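Local coordinates for alkyl hydroperoxide reductase AhpD (Legionella pneumophila, PDB 5DIK) that probably reduces peroxides as an alkylhydroperoxidase of the carboxymuconolactone decarboxylase family, with a possible part in the antioxidative response, at the interface of chains A and B. Sequence-based numbering; all coordinates share one arbitrary frame. Chains: chain A/B, Alkyl hydroperoxide reductase AhpD.

The interface of chains A and B. Residues chain A 42, 45-46, 56, 59-60; chain B 95-96, 99.
B:Met96 pushes its side chain between two helices of chain A, with A:Ala45 and A:Thr46 on one side and A:Lys56, A:Ile59 and A:Ala60 on the other. It loses 76 Å² of surface to chain A, more than any other residue of this patch.

No hydrogen bond crosses; the contact is mainly apolar, though SD of B:Met96 lies 3.3 Å from the carbonyl O of A:Ala45. Two successive turns, at chi2 (-57°) and chi3 (-61°), bring its methyl tip CE 3.7 Å from the methyl CB of A:Ala60. The methyl CG2 of A:Thr46 is 3.8 Å from SD, its side chain nearly perpendicular to B:Met96. A:Lys56 also runs across B:Met96, touching it with its first methylenes. CB of B:Met96 packs 3.9 Å from the branch methyl CG2 of A:Ile59. B:Tyr99 meets A:Ala45 CB to CB at 3.6 Å. Its CG is anti to the backbone N (chi1 156°), and the methyl CB of A:Ala42 lies over the rim of the ring, 3.7 Å from CE1.

Within chain A, OG1 of A:Thr46 hydrogen-bonds to O of A:Ala42, leaving CG2 to face the sulfur. NZ of A:Lys56 donates a hydrogen bond to O of A:Ala45 at 3.2 Å from above the carbonyl plane. The same oxygen meets SD, so this tie between the helices sits at the sulfur.

Helix 87-99 of chain B thus packs against helices 32-46 and 53-66 of chain A. Two-fold symmetry repeats the patch; the six-copy deposited assembly may reflect the native oligomer.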
ATOM      1  N   ALA A  42      17.158  13.235  -2.514  1.00 18.74           N
ATOM      2  CA  ALA A  42      16.217  14.210  -1.959  1.00 19.45           C
ATOM      3  C   ALA A  42      16.470  15.617  -2.470  1.00 20.04           C
ATOM      4  O   ALA A  42      15.524  16.348  -2.802  1.00 19.61           O
ATOM      5  CB  ALA A  42      16.235  14.178  -0.439  1.00 18.76           C
ATOM      6  N   ALA A  45      15.458  15.922  -6.125  1.00 18.15           N
ATOM      7  CA  ALA A  45      14.014  15.910  -6.264  1.00 17.76           C
ATOM      8  C   ALA A  45      13.343  17.213  -5.857  1.00 17.69           C
ATOM      9  O   ALA A  45      12.357  17.617  -6.488  1.00 17.44           O
ATOM     10  CB  ALA A  45      13.414  14.758  -5.472  1.00 17.54           C
ATOM     11  N   THR A  46      13.837  17.849  -4.796  1.00 19.03           N
ATOM     12  CA  THR A  46      13.177  19.019  -4.193  1.00 21.97           C
ATOM     13  C   THR A  46      13.723  20.382  -4.624  1.00 22.85           C
ATOM     14  O   THR A  46      13.171  21.401  -4.232  1.00 28.12           O
ATOM     15  CB  THR A  46      13.282  18.984  -2.661  1.00 20.71           C
ATOM     16  OG1 THR A  46      14.668  18.891  -2.315  1.00 20.58           O
ATOM     17  CG2 THR A  46      12.520  17.788  -2.100  1.00 21.56           C
ATOM     18  N   LYS A  56       6.615  21.633  -4.765  1.00 16.14           N
ATOM     19  CA  LYS A  56       7.161  20.302  -4.566  1.00 16.36           C
ATOM     20  C   LYS A  56       6.874  19.766  -3.176  1.00 16.96           C
ATOM     21  O   LYS A  56       6.528  18.583  -3.025  1.00 14.42           O
ATOM     22  CB  LYS A  56       8.656  20.242  -4.873  1.00 16.86           C
ATOM     23  CG  LYS A  56       8.924  20.382  -6.350  1.00 17.96           C
ATOM     24  CD  LYS A  56      10.379  20.167  -6.665  1.00 19.15           C
ATOM     25  CE  LYS A  56      10.640  20.504  -8.122  1.00 22.11           C
ATOM     26  NZ  LYS A  56      11.985  20.065  -8.488  1.00 25.18           N
ATOM     27  N   ILE A  59       3.343  18.547  -3.005  1.00 14.58           N
ATOM     28  CA  ILE A  59       3.305  17.204  -3.577  1.00 15.20           C
ATOM     29  C   ILE A  59       3.782  16.167  -2.565  1.00 14.39           C
ATOM     30  O   ILE A  59       3.127  15.132  -2.382  1.00 14.91           O
ATOM     31  CB  ILE A  59       4.131  17.124  -4.872  1.00 15.83           C
ATOM     32  CG1 ILE A  59       3.479  18.001  -5.947  1.00 17.14           C
ATOM     33  CG2 ILE A  59       4.276  15.675  -5.357  1.00 15.64           C
ATOM     34  CD1 ILE A  59       4.413  18.274  -7.115  1.00 18.09           C
ATOM     35  N   ALA A  60       4.877  16.454  -1.870  1.00 14.01           N
ATOM     36  CA  ALA A  60       5.392  15.544  -0.834  1.00 14.71           C
ATOM     37  C   ALA A  60       4.351  15.321   0.264  1.00 14.18           C
ATOM     38  O   ALA A  60       4.190  14.202   0.729  1.00 13.97           O
ATOM     39  CB  ALA A  60       6.689  16.061  -0.242  1.00 14.57           C
TER
ATOM     40  N   GLY B  95       9.901  13.128 -10.181  1.00 14.28           N
ATOM     41  CA  GLY B  95      11.037  13.123  -9.289  1.00 15.06           C
ATOM     42  C   GLY B  95      10.640  13.081  -7.820  1.00 15.20           C
ATOM     43  O   GLY B  95      11.254  12.392  -7.002  1.00 13.67           O
ATOM     44  N   MET B  96       9.605  13.833  -7.473  1.00 15.71           N
ATOM     45  CA  MET B  96       9.101  13.830  -6.094  1.00 14.78           C
ATOM     46  C   MET B  96       8.514  12.462  -5.721  1.00 13.90           C
ATOM     47  O   MET B  96       8.740  11.972  -4.633  1.00 13.13           O
ATOM     48  CB  MET B  96       8.057  14.918  -5.903  1.00 15.79           C
ATOM     49  CG  MET B  96       8.646  16.329  -5.872  1.00 17.03           C
ATOM     50  SD  MET B  96       9.890  16.548  -4.590  1.00 18.06           S
ATOM     51  CE  MET B  96       8.982  16.219  -3.089  1.00 16.54           C
ATOM     52  N   TYR B  99      11.540  10.159  -4.984  1.00 14.71           N
ATOM     53  CA  TYR B  99      12.031  10.480  -3.675  1.00 15.76           C
ATOM     54  C   TYR B  99      11.163   9.850  -2.560  1.00 16.00           C
ATOM     55  O   TYR B  99      11.700   9.330  -1.575  1.00 17.06           O
ATOM     56  CB  TYR B  99      12.142  12.008  -3.543  1.00 17.95           C
ATOM     57  CG  TYR B  99      12.097  12.574  -2.142  1.00 19.90           C
ATOM     58  CD1 TYR B  99      12.959  12.128  -1.153  1.00 23.98           C
ATOM     59  CD2 TYR B  99      11.267  13.651  -1.847  1.00 24.46           C
ATOM     60  CE1 TYR B  99      12.941  12.683   0.126  1.00 26.45           C
ATOM     61  CE2 TYR B  99      11.239  14.224  -0.585  1.00 26.65           C
ATOM     62  CZ  TYR B  99      12.076  13.739   0.397  1.00 27.92           C
ATOM     63  OH  TYR B  99      12.019  14.299   1.644  1.00 30.24           O
TER